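Local coordinates for oxidoreductase, NAD-binding/iron-sulfur cluster-binding protein (Nitratireductor pacificus pht-3B, PDB 6ZXU) that catalyses reductive dehalogenation with the help of a bound cobalamin and iron-sulfur clusters of the 4Fe-4S type, at residues A[115-120]-A[180-185]; A[312-315]-A[319-322]; A[386-389]-A[394-397]; A[417-422]-A[475-480]; A[610-615]-A[620-625]. All coordinates share one frame; numbering follows the deposited sequence.

Interaction 1. Residues A[115-120]-A[180-185]; sequences YFLDAS and AAILSG
Just beyond Leu117, the residue that meets Ile182 and Leu183, atom OD2 of Asp118 is gripped by two arginines of helix 445-469, forming salt bridges with Arg451 and Arg455. Arg455 NH2 also donates a hydrogen bond to Leu117 O. This turn is a Schellman motif closing helix 103-116: Asp118, with a positive phi of 72°, is its C-prime residue, Asp118 N donates to Tyr115 O at 2.9 Å, and Ala119 N bonds to Ala114 O. The turn presents Leu117 to helix 168-190. There the contact is purely apolar and rests on a single methyl, CD1 of Leu117, which sits between two neighbours in sequence. On one flank Leu117 CD1 touches Ile182 CG2 at 3.8 Å. Ile182 offers this branch because its CG1 lies anti to the carbonyl carbon (chi1 -69°), leaving CG2 anti to the backbone N. On Leu183 the isobutyl group runs past that of Leu117 in the opposite sense. Met347 and Leu350 pack on Ile182, and Leu144 on Leu183, so the contact ties the end of helix 103-116 to helices 168-190 and 342-354 and to the sheet. At the Leu183 side, Leu117 CD1 lies 3.9 Å from Leu183 CD2.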
# COMPACT_ATOMS: atom_id res chain seq x y z
N TYR A 115 -7.90 11.46 0.04
CA TYR A 115 -8.31 10.44 0.96
C TYR A 115 -7.67 9.10 0.54
O TYR A 115 -7.26 8.34 1.40
CB TYR A 115 -9.87 10.31 1.00
CG TYR A 115 -10.53 11.42 1.80
CD1 TYR A 115 -10.15 11.66 3.10
CD2 TYR A 115 -11.48 12.23 1.25
CE1 TYR A 115 -10.73 12.63 3.86
CE2 TYR A 115 -12.05 13.23 2.00
CZ TYR A 115 -11.70 13.43 3.29
OH TYR A 115 -12.28 14.36 4.07
N PHE A 116 -7.59 8.82 -0.76
CA PHE A 116 -6.88 7.66 -1.30
C PHE A 116 -5.42 7.60 -0.78
O PHE A 116 -4.92 6.52 -0.42
CB PHE A 116 -6.96 7.68 -2.80
CG PHE A 116 -6.11 6.64 -3.49
CD1 PHE A 116 -6.48 5.27 -3.44
CD2 PHE A 116 -5.02 6.98 -4.23
CE1 PHE A 116 -5.77 4.32 -4.10
CE2 PHE A 116 -4.24 6.00 -4.88
CZ PHE A 116 -4.64 4.68 -4.81
N LEU A 117 -4.80 8.75 -0.63
CA LEU A 117 -3.42 8.86 -0.14
C LEU A 117 -3.36 8.96 1.35
O LEU A 117 -2.32 9.25 1.91
CB LEU A 117 -2.72 10.05 -0.78
CG LEU A 117 -2.60 10.03 -2.27
CD1 LEU A 117 -2.00 11.32 -2.77
CD2 LEU A 117 -1.75 8.89 -2.78
N ASP A 118 -4.47 8.72 2.02
CA ASP A 118 -4.56 8.70 3.46
C ASP A 118 -4.44 10.11 4.14
O ASP A 118 -4.00 10.22 5.27
CB ASP A 118 -3.60 7.68 4.07
CG ASP A 118 -3.81 6.31 3.48
OD1 ASP A 118 -4.93 5.75 3.69
OD2 ASP A 118 -2.90 5.83 2.73
N ALA A 119 -4.95 11.16 3.49
CA ALA A 119 -5.32 12.35 4.23
C ALA A 119 -6.40 11.99 5.23
O ALA A 119 -7.23 11.15 4.98
CB ALA A 119 -5.85 13.46 3.28
N SER A 120 -6.40 12.65 6.37
CA SER A 120 -7.41 12.46 7.41
C SER A 120 -8.68 13.27 7.15
O SER A 120 -9.78 12.82 7.45
CB SER A 120 -6.83 12.83 8.83
OG SER A 120 -5.71 11.98 9.18
N ALA A 180 1.15 16.25 -0.64
CA ALA A 180 1.13 17.52 -1.45
C ALA A 180 1.91 17.43 -2.74
O ALA A 180 1.50 17.97 -3.76
CB ALA A 180 1.65 18.67 -0.60
N ALA A 181 3.05 16.73 -2.72
CA ALA A 181 3.89 16.50 -3.89
C ALA A 181 3.20 15.63 -4.90
O ALA A 181 3.21 15.95 -6.09
CB ALA A 181 5.22 15.85 -3.50
N ILE A 182 2.47 14.61 -4.43
CA ILE A 182 1.81 13.69 -5.35
C ILE A 182 0.62 14.40 -6.00
O ILE A 182 0.42 14.31 -7.19
CB ILE A 182 1.39 12.40 -4.62
CG1 ILE A 182 2.60 11.60 -4.23
CG2 ILE A 182 0.52 11.60 -5.55
CD1 ILE A 182 2.28 10.50 -3.23
N LEU A 183 -0.17 15.11 -5.18
CA LEU A 183 -1.34 15.72 -5.66
C LEU A 183 -1.07 16.90 -6.58
O LEU A 183 -1.74 17.06 -7.58
CB LEU A 183 -2.27 16.13 -4.54
CG LEU A 183 -2.98 14.98 -3.74
CD1 LEU A 183 -3.79 15.58 -2.64
CD2 LEU A 183 -3.83 14.15 -4.68
N SER A 184 -0.10 17.72 -6.23
CA SER A 184 0.34 18.80 -7.12
C SER A 184 0.87 18.27 -8.41
O SER A 184 0.52 18.77 -9.50
CB SER A 184 1.34 19.70 -6.42
OG SER A 184 2.57 19.09 -6.17
N GLY A 185 1.64 17.17 -8.35
CA GLY A 185 2.10 16.57 -9.58
C GLY A 185 1.04 15.99 -10.43
O GLY A 185 1.11 16.04 -11.65

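Interaction 2. Residues A[312-315]-A[319-322]; sequences AKRG and KRAE
Arg314 and Arg320 cross at about a right angle where the 3-10 turn 313-315 leads into helix 317-323, beside the cobalamin that Gly315 touches. Their guanidinium planes are turned 57° from each other, and the Arg314 group meets the aliphatic part of Arg320: Arg320 CG lies at the edge of the Arg314 guanidinium, in its plane, 3.7 Å from Arg314 NH1. Although Arg314 leaves its backbone pointing away from the helix, the bend at chi2 (63°) brings the guanidinium back toward Arg320. The closest charged atoms, Arg314 NH1 and Arg320 NE, are 4.4 Å apart, but Asp325 OD2 forms a salt bridge with each and so is likely to offset their like charge. Backbone carbonyls take further N-H groups: Arg314 donates to Thr691 and Ala694, and Arg320 to Leu684 and Leu696.

The lysines form a second, looser pair. Lys319 lays its aliphatic start against the turn, with Lys319 CG 3.5 Å from Lys313 O. A water accepts from Lys313 NZ at 3.1 Å and only weakly from Lys319 NZ. Lys313 NZ also donates to Ser482 O, while both amines have a long, weak ion pair with Glu410.

Inside the turn, Gly315 N donates to Ala312 O at 2.9 Å. The carbonyl oxygen of Arg314 is buried here without a polar partner in the model, and Arg320 CG lies 3.5 Å from this Arg314 O.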
# COMPACT_ATOMS: atom_id res chain seq x y z
N ALA A 312 18.48 -15.58 -10.29
CA ALA A 312 18.99 -14.29 -10.73
C ALA A 312 17.85 -13.21 -10.67
O ALA A 312 16.70 -13.51 -11.00
CB ALA A 312 19.53 -14.41 -12.17
N LYS A 313 18.15 -11.98 -10.26
CA LYS A 313 17.20 -10.87 -10.44
C LYS A 313 16.74 -10.74 -11.91
O LYS A 313 15.65 -10.34 -12.18
CB LYS A 313 17.78 -9.51 -10.03
CG LYS A 313 17.47 -9.14 -8.65
CD LYS A 313 17.81 -7.73 -8.26
CE LYS A 313 16.72 -6.80 -8.77
NZ LYS A 313 17.02 -5.47 -8.11
N ARG A 314 17.62 -11.09 -12.81
CA ARG A 314 17.34 -11.10 -14.22
C ARG A 314 16.20 -12.06 -14.60
O ARG A 314 15.63 -11.95 -15.71
CB ARG A 314 18.63 -11.41 -14.99
CG ARG A 314 18.52 -11.56 -16.52
CD ARG A 314 18.05 -10.29 -17.27
NE ARG A 314 18.08 -10.58 -18.68
CZ ARG A 314 17.16 -11.30 -19.32
NH1 ARG A 314 16.10 -11.69 -18.69
NH2 ARG A 314 17.25 -11.57 -20.60
N GLY A 315 15.82 -12.97 -13.71
CA GLY A 315 14.70 -13.87 -13.92
C GLY A 315 13.33 -13.39 -13.48
O GLY A 315 12.33 -14.05 -13.82
N LYS A 319 11.86 -7.94 -15.51
CA LYS A 319 13.20 -7.84 -16.08
C LYS A 319 13.32 -8.63 -17.37
O LYS A 319 13.94 -8.18 -18.34
CB LYS A 319 14.28 -8.28 -15.08
CG LYS A 319 14.29 -7.53 -13.79
CD LYS A 319 14.05 -6.12 -14.08
CE LYS A 319 14.70 -5.19 -13.09
NZ LYS A 319 14.14 -5.28 -11.81
N ARG A 320 12.65 -9.77 -17.47
CA ARG A 320 12.62 -10.52 -18.69
C ARG A 320 11.94 -9.78 -19.81
O ARG A 320 12.42 -9.74 -20.94
CB ARG A 320 11.99 -11.89 -18.50
CG ARG A 320 12.73 -12.76 -17.49
CD ARG A 320 12.43 -14.25 -17.65
NE ARG A 320 13.01 -14.85 -18.86
CZ ARG A 320 13.10 -16.15 -19.11
NH1 ARG A 320 12.68 -17.06 -18.22
NH2 ARG A 320 13.54 -16.55 -20.26
N ALA A 321 10.82 -9.12 -19.49
CA ALA A 321 10.12 -8.30 -20.46
C ALA A 321 10.98 -7.14 -20.96
O ALA A 321 11.08 -6.94 -22.14
CB ALA A 321 8.80 -7.78 -19.84
N GLU A 322 11.62 -6.42 -20.03
CA GLU A 322 12.49 -5.34 -20.34
C GLU A 322 13.62 -5.79 -21.27
O GLU A 322 14.02 -5.05 -22.15
CB GLU A 322 13.12 -4.81 -19.06
CG GLU A 322 14.01 -3.65 -19.34
CD GLU A 322 14.50 -2.96 -18.09
OE1 GLU A 322 14.10 -3.33 -16.91
OE2 GLU A 322 15.37 -2.04 -18.30
O HOH W 1 15.79 -3.09 -9.71

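Interaction 3. Residues A[386-389]-A[394-397]; sequences LGYY and FVGI
The short connection from helix 376-390 to strand 394-399, an outermost strand of a four-stranded antiparallel sheet, folds Tyr388 of the helix back onto Val395 of the strand. Strand 394-399 pairs with strand 422-429 through Phe394 and Gly396, which bond to Leu427 and Val425. Val395 N instead finds its acceptor in the helix: it donates to Tyr388 OH at 3.0 Å, with a moderately bent N-H...O angle of 147°. A tyrosine hydroxyl thus satisfies a backbone N-H of the strand.

The same ring also receives the valine side chain. Methyl CG2 of Val395 lies over one face of the Tyr388 ring, 3.9 Å from its centroid and 14° off the normal, a CH-pi contact displaced toward the hydroxyl-bearing rim. Val395 CG1 is anti to the backbone N (chi1 -174°), which leaves CG2 beside that N, so the hydroxyl and the ring can engage the amide and the methyl together. A phenylalanine in place of Tyr388 would probably keep the ring over this methyl but leave Val395 N without its acceptor.

Phe394 sets out away from the helix, and its side chain is about 10 Å from the bound cobalamin; the contact thus packs a helix on the sheet that also bears Ser514 and Ser516, which bind the cofactor. At Gly387 the helix has no side chain to come between: Gly387 CA comes 4.0 Å from Val395 CG2, and a beta carbon on Gly387 would clash with that methyl.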
# COMPACT_ATOMS: atom_id res chain seq x y z
N LEU A 386 7.17 1.19 15.85
CA LEU A 386 7.69 2.14 14.92
C LEU A 386 7.01 2.02 13.59
O LEU A 386 6.52 3.04 13.02
CB LEU A 386 9.19 1.99 14.80
CG LEU A 386 9.92 2.93 13.91
CD1 LEU A 386 9.63 4.36 14.37
CD2 LEU A 386 11.43 2.71 13.84
N GLY A 387 6.85 0.83 13.09
CA GLY A 387 6.13 0.64 11.79
C GLY A 387 4.68 1.11 11.87
O GLY A 387 4.23 1.78 10.96
N TYR A 388 3.98 0.85 12.97
CA TYR A 388 2.56 1.26 13.11
C TYR A 388 2.43 2.76 13.22
O TYR A 388 1.64 3.38 12.52
CB TYR A 388 1.88 0.51 14.24
CG TYR A 388 1.78 -0.98 13.97
CD1 TYR A 388 1.08 -1.47 12.84
CD2 TYR A 388 2.33 -1.90 14.81
CE1 TYR A 388 1.02 -2.81 12.58
CE2 TYR A 388 2.23 -3.28 14.57
CZ TYR A 388 1.59 -3.72 13.46
OH TYR A 388 1.47 -5.08 13.18
N TYR A 389 3.37 3.37 13.93
CA TYR A 389 3.44 4.82 14.04
C TYR A 389 3.58 5.51 12.71
O TYR A 389 3.02 6.59 12.50
CB TYR A 389 4.65 5.20 14.94
CG TYR A 389 4.98 6.65 15.01
CD1 TYR A 389 4.11 7.60 15.62
CD2 TYR A 389 6.18 7.11 14.54
CE1 TYR A 389 4.47 8.95 15.75
CE2 TYR A 389 6.55 8.45 14.70
CZ TYR A 389 5.66 9.35 15.30
OH TYR A 389 6.07 10.64 15.39
N PHE A 394 0.41 -3.96 8.84
CA PHE A 394 0.97 -5.11 9.56
C PHE A 394 2.47 -5.01 9.61
O PHE A 394 3.11 -4.61 8.62
CB PHE A 394 0.58 -6.42 8.87
CG PHE A 394 -0.89 -6.72 8.84
CD1 PHE A 394 -1.71 -6.14 7.90
CD2 PHE A 394 -1.47 -7.48 9.82
CE1 PHE A 394 -3.08 -6.35 7.91
CE2 PHE A 394 -2.85 -7.70 9.82
CZ PHE A 394 -3.64 -7.13 8.86
N VAL A 395 3.05 -5.44 10.69
CA VAL A 395 4.49 -5.58 10.84
C VAL A 395 4.81 -6.99 11.41
O VAL A 395 4.16 -7.45 12.34
CB VAL A 395 5.13 -4.54 11.81
CG1 VAL A 395 6.64 -4.66 11.81
CG2 VAL A 395 4.75 -3.12 11.46
N GLY A 396 5.72 -7.67 10.75
CA GLY A 396 6.23 -8.95 11.22
C GLY A 396 7.73 -9.00 10.99
O GLY A 396 8.28 -8.32 10.17
N ILE A 397 8.39 -9.94 11.65
CA ILE A 397 9.81 -10.09 11.64
C ILE A 397 10.20 -11.54 11.50
O ILE A 397 9.58 -12.41 12.15
CB ILE A 397 10.42 -9.54 12.99
CG1 ILE A 397 9.97 -8.09 13.22
CG2 ILE A 397 11.95 -9.64 12.92
CD1 ILE A 397 10.19 -7.59 14.60

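Interaction 4. Residues A[417-422]-A[475-480]; sequences EAYHDY and RSHSNA
Tyr419 and His420, in the loop before strand 422-429, pack against Arg475 and His477 of strand 474-477, both strands belonging to one antiparallel sheet with strand 514-521 between them. The contacts across are van der Waals in kind. Tyr419 OH arrives at the edge of the His477 ring, close to its plane, and lies 3.3 Å from His477 CE1. Arg475, extended from CG to NE, runs past this hydroxyl: Arg475 CD lies 3.8 Å from Tyr419 OH, and the ring and guanidinium planes stand 84° apart. His420 CE1 lies 3.6 Å from Arg475 N, which approaches the ring obliquely, while Arg475 CB sits at the ring edge in its plane.

Hydrogen bonds run through third parties: Thr520 OG1 of strand 514-521 bonds to His420 ND1 and His477 NE2. Glu483 holds Tyr419 OH through OE1 and His477 ND1 through its backbone N, while Arg475 NH1 bonds to Gly359 O. The side chains of cobalamin-binding Val484 and His486 lie about 4 Å from that of His477 at nearest atoms.

Within the loop an edge of Tyr419 faces the His420 ring: chi1 of 45° puts Tyr419 CD1 3.4 Å above the His420 ring plane, over its centre.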
# COMPACT_ATOMS: atom_id res chain seq x y z
N GLU A 417 25.17 -11.06 -1.85
CA GLU A 417 25.45 -11.75 -0.62
C GLU A 417 24.26 -11.68 0.29
O GLU A 417 23.46 -10.73 0.23
CB GLU A 417 26.62 -11.08 0.13
CG GLU A 417 27.94 -11.09 -0.66
CD GLU A 417 28.38 -12.49 -1.10
OE1 GLU A 417 28.76 -12.66 -2.33
OE2 GLU A 417 28.31 -13.41 -0.20
N ALA A 418 24.12 -12.67 1.13
CA ALA A 418 23.13 -12.59 2.21
C ALA A 418 23.66 -11.70 3.35
O ALA A 418 24.05 -12.20 4.40
CB ALA A 418 22.78 -14.00 2.71
N TYR A 419 23.60 -10.39 3.19
CA TYR A 419 24.33 -9.52 4.05
C TYR A 419 23.72 -9.17 5.39
O TYR A 419 24.42 -8.67 6.25
CB TYR A 419 24.75 -8.26 3.26
CG TYR A 419 23.64 -7.68 2.39
CD1 TYR A 419 22.60 -6.98 2.96
CD2 TYR A 419 23.67 -7.82 1.02
CE1 TYR A 419 21.56 -6.45 2.18
CE2 TYR A 419 22.69 -7.30 0.23
CZ TYR A 419 21.60 -6.62 0.83
OH TYR A 419 20.64 -6.02 0.02
N HIS A 420 22.41 -9.39 5.63
CA HIS A 420 21.79 -9.06 6.86
C HIS A 420 21.09 -10.30 7.45
O HIS A 420 20.64 -11.17 6.75
CB HIS A 420 20.72 -7.99 6.71
CG HIS A 420 21.25 -6.65 6.39
ND1 HIS A 420 20.63 -5.80 5.51
CD2 HIS A 420 22.38 -6.01 6.78
CE1 HIS A 420 21.35 -4.70 5.38
NE2 HIS A 420 22.42 -4.82 6.14
N ASP A 421 20.92 -10.28 8.75
CA ASP A 421 20.35 -11.40 9.51
C ASP A 421 18.86 -11.48 9.60
O ASP A 421 18.33 -12.54 9.78
CB ASP A 421 20.88 -11.28 10.94
CG ASP A 421 22.43 -11.64 11.05
OD1 ASP A 421 22.94 -12.35 10.16
OD2 ASP A 421 23.09 -11.12 12.01
N TYR A 422 18.17 -10.32 9.58
CA TYR A 422 16.75 -10.27 9.82
C TYR A 422 16.02 -9.52 8.72
O TYR A 422 16.59 -8.66 8.07
CB TYR A 422 16.43 -9.59 11.15
CG TYR A 422 17.01 -10.26 12.35
CD1 TYR A 422 16.39 -11.40 12.88
CD2 TYR A 422 18.26 -9.86 12.88
CE1 TYR A 422 16.94 -12.08 13.94
CE2 TYR A 422 18.82 -10.54 13.93
CZ TYR A 422 18.15 -11.62 14.45
OH TYR A 422 18.66 -12.30 15.49
N ARG A 475 18.96 -2.08 5.10
CA ARG A 475 18.66 -1.67 3.75
C ARG A 475 17.21 -2.00 3.43
O ARG A 475 16.75 -3.11 3.73
CB ARG A 475 19.56 -2.40 2.79
CG ARG A 475 19.31 -1.95 1.39
CD ARG A 475 20.36 -2.29 0.43
NE ARG A 475 19.92 -1.93 -0.93
CZ ARG A 475 20.19 -0.79 -1.59
NH1 ARG A 475 20.92 0.18 -1.04
NH2 ARG A 475 19.76 -0.64 -2.82
N SER A 476 16.46 -1.05 2.85
CA SER A 476 15.08 -1.38 2.42
C SER A 476 15.08 -1.96 1.01
O SER A 476 16.03 -1.83 0.25
CB SER A 476 14.16 -0.16 2.51
OG SER A 476 14.48 0.76 1.56
N HIS A 477 14.02 -2.67 0.71
CA HIS A 477 13.85 -3.41 -0.52
C HIS A 477 12.50 -3.10 -1.13
O HIS A 477 11.47 -3.62 -0.70
CB HIS A 477 14.00 -4.89 -0.17
CG HIS A 477 15.31 -5.24 0.44
ND1 HIS A 477 16.45 -5.47 -0.28
CD2 HIS A 477 15.65 -5.40 1.73
CE1 HIS A 477 17.43 -5.79 0.54
NE2 HIS A 477 16.96 -5.76 1.75
N SER A 478 12.50 -2.21 -2.11
CA SER A 478 11.33 -1.60 -2.71
C SER A 478 10.97 -2.20 -4.05
O SER A 478 11.68 -3.03 -4.59
CB SER A 478 11.56 -0.09 -2.83
OG SER A 478 12.56 0.14 -3.83
N ASN A 479 9.86 -1.76 -4.62
CA ASN A 479 9.48 -2.18 -5.96
C ASN A 479 10.57 -1.76 -6.96
O ASN A 479 10.81 -2.43 -7.93
CB ASN A 479 8.13 -1.56 -6.39
CG ASN A 479 8.20 -0.02 -6.61
OD1 ASN A 479 8.53 0.80 -5.65
ND2 ASN A 479 7.86 0.40 -7.83
N ALA A 480 11.18 -0.60 -6.71
CA ALA A 480 12.19 -0.03 -7.60
C ALA A 480 13.54 -0.71 -7.46
O ALA A 480 14.31 -0.75 -8.42
CB ALA A 480 12.32 1.45 -7.38

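Interaction 5. Residues A[610-615]-A[620-625]; sequences ELSIKV and AAIIAM
Ile622 reaches across from helix 619-628 to Ser612 and Leu611 of helix 603-614, joining two consecutive helices linked by a short loop near an iron-sulfur cluster. The tight part lies on the buried side. Here Ile622 CD1 comes 3.5 Å from Ser612 OG and 4.0 Å from Ser612 N, and the second branch, Ile622 CG2, is 4.0 Å from the same Ser612 OG. With CG1 anti to the carbonyl carbon (chi1 -69°), the ethyl arm is directed at the facing helix. Phe538 and Trp597 pack on Ser612, and Arg599 touches Ile622, closing this side.

The other flank is thin. Only the root of Leu611 takes part, Leu611 CB lying 4.1 Å from Ile622 CD1, and Leu611 is partly exposed and touches a crystal neighbour.

Ser612 OG is hydrogen-bonded to Leu608 O, one turn back in its own helix, while Ser612 O accepts from Arg619 NE at the start of the other. The serine therefore meets the isoleucine methyl with its hydroxyl already bonded to Leu608 O; between the two segments the contact is van der Waals, while the Arg619 NE bond to Ser612 O supplies a polar tie between the helices.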
# COMPACT_ATOMS: atom_id res chain seq x y z
N GLU A 610 -13.98 -14.71 10.49
CA GLU A 610 -13.91 -15.55 11.69
C GLU A 610 -14.50 -16.92 11.44
O GLU A 610 -13.95 -17.95 11.84
CB GLU A 610 -14.60 -14.94 12.88
CG GLU A 610 -14.00 -13.64 13.40
CD GLU A 610 -14.86 -12.95 14.55
OE1 GLU A 610 -15.95 -12.29 14.32
OE2 GLU A 610 -14.43 -13.03 15.73
N LEU A 611 -15.65 -16.97 10.78
CA LEU A 611 -16.25 -18.22 10.49
C LEU A 611 -15.39 -19.04 9.55
O LEU A 611 -15.33 -20.25 9.70
CB LEU A 611 -17.67 -18.03 9.91
CG LEU A 611 -18.77 -17.51 10.78
CD1 LEU A 611 -19.98 -17.07 9.98
CD2 LEU A 611 -19.15 -18.59 11.77
N SER A 612 -14.81 -18.40 8.53
CA SER A 612 -13.95 -19.11 7.60
C SER A 612 -12.78 -19.74 8.32
O SER A 612 -12.41 -20.85 8.03
CB SER A 612 -13.44 -18.18 6.51
OG SER A 612 -14.48 -17.47 5.85
N ILE A 613 -12.20 -19.03 9.30
CA ILE A 613 -11.13 -19.55 10.10
C ILE A 613 -11.57 -20.66 11.04
O ILE A 613 -10.97 -21.74 11.03
CB ILE A 613 -10.44 -18.40 10.86
CG1 ILE A 613 -9.84 -17.43 9.85
CG2 ILE A 613 -9.37 -18.93 11.78
CD1 ILE A 613 -9.37 -16.18 10.50
N LYS A 614 -12.63 -20.43 11.81
CA LYS A 614 -12.99 -21.29 12.93
C LYS A 614 -13.94 -22.42 12.59
O LYS A 614 -14.07 -23.35 13.39
CB LYS A 614 -13.75 -20.51 13.98
CG LYS A 614 -13.11 -19.22 14.48
CD LYS A 614 -12.03 -19.39 15.44
CE LYS A 614 -11.70 -17.97 15.91
NZ LYS A 614 -12.87 -17.41 16.64
N VAL A 615 -14.67 -22.38 11.48
CA VAL A 615 -15.71 -23.36 11.24
C VAL A 615 -15.52 -23.98 9.84
O VAL A 615 -16.08 -23.47 8.88
CB VAL A 615 -17.13 -22.70 11.35
CG1 VAL A 615 -18.23 -23.75 11.15
CG2 VAL A 615 -17.34 -22.00 12.68
N ALA A 620 -17.48 -23.98 2.42
CA ALA A 620 -18.12 -24.18 1.10
C ALA A 620 -19.31 -23.28 0.90
O ALA A 620 -19.53 -22.77 -0.19
CB ALA A 620 -18.51 -25.63 0.91
N ALA A 621 -20.08 -23.05 1.96
CA ALA A 621 -21.20 -22.14 1.92
C ALA A 621 -20.79 -20.70 1.75
O ALA A 621 -21.43 -19.95 1.05
CB ALA A 621 -22.03 -22.23 3.18
N ILE A 622 -19.76 -20.30 2.47
CA ILE A 622 -19.20 -18.95 2.30
C ILE A 622 -18.68 -18.73 0.89
O ILE A 622 -18.93 -17.71 0.27
CB ILE A 622 -18.15 -18.70 3.40
CG1 ILE A 622 -18.77 -18.59 4.77
CG2 ILE A 622 -17.38 -17.41 3.11
CD1 ILE A 622 -17.79 -18.68 5.91
N ILE A 623 -18.00 -19.71 0.35
CA ILE A 623 -17.49 -19.64 -1.03
C ILE A 623 -18.64 -19.47 -2.02
O ILE A 623 -18.60 -18.60 -2.90
CB ILE A 623 -16.62 -20.91 -1.32
CG1 ILE A 623 -15.32 -20.82 -0.57
CG2 ILE A 623 -16.38 -21.09 -2.77
CD1 ILE A 623 -14.68 -22.18 -0.36
N ALA A 624 -19.68 -20.26 -1.85
CA ALA A 624 -20.83 -20.23 -2.78
C ALA A 624 -21.66 -18.97 -2.63
O ALA A 624 -22.08 -18.37 -3.64
CB ALA A 624 -21.67 -21.46 -2.58
N MET A 625 -21.85 -18.52 -1.40
CA MET A 625 -22.63 -17.30 -1.20
C MET A 625 -21.92 -16.07 -1.65
O MET A 625 -22.56 -15.05 -1.96
CB MET A 625 -23.12 -17.16 0.25
CG MET A 625 -24.24 -18.16 0.63
SD MET A 625 -25.69 -18.26 -0.49
CE MET A 625 -26.25 -16.60 -0.34

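In the fold
Interactions 2 and 4 both lie close to the cobalamin: Gly315 of the first touches it and His477 of the second is about 7 Å away. Their nearest atoms are about 5 Å apart, and Ser482, which bonds to Lys313 of the first, also touches His477 of the second. Interactions 3 and 4 reach the same sheet, 394-399 and 474-477 being its outermost strands, and their centres lie 17 Å apart. Interaction 1 packs beside a second four-stranded antiparallel sheet with the same strand order, 1-2-4-3, its centre 22 Å from that of interaction 3. Interaction 5 is on the opposite side of the chain's centre from interaction 1, 37 Å between centres, with the Ser612 side chain about 9 Å from an iron-sulfur cluster.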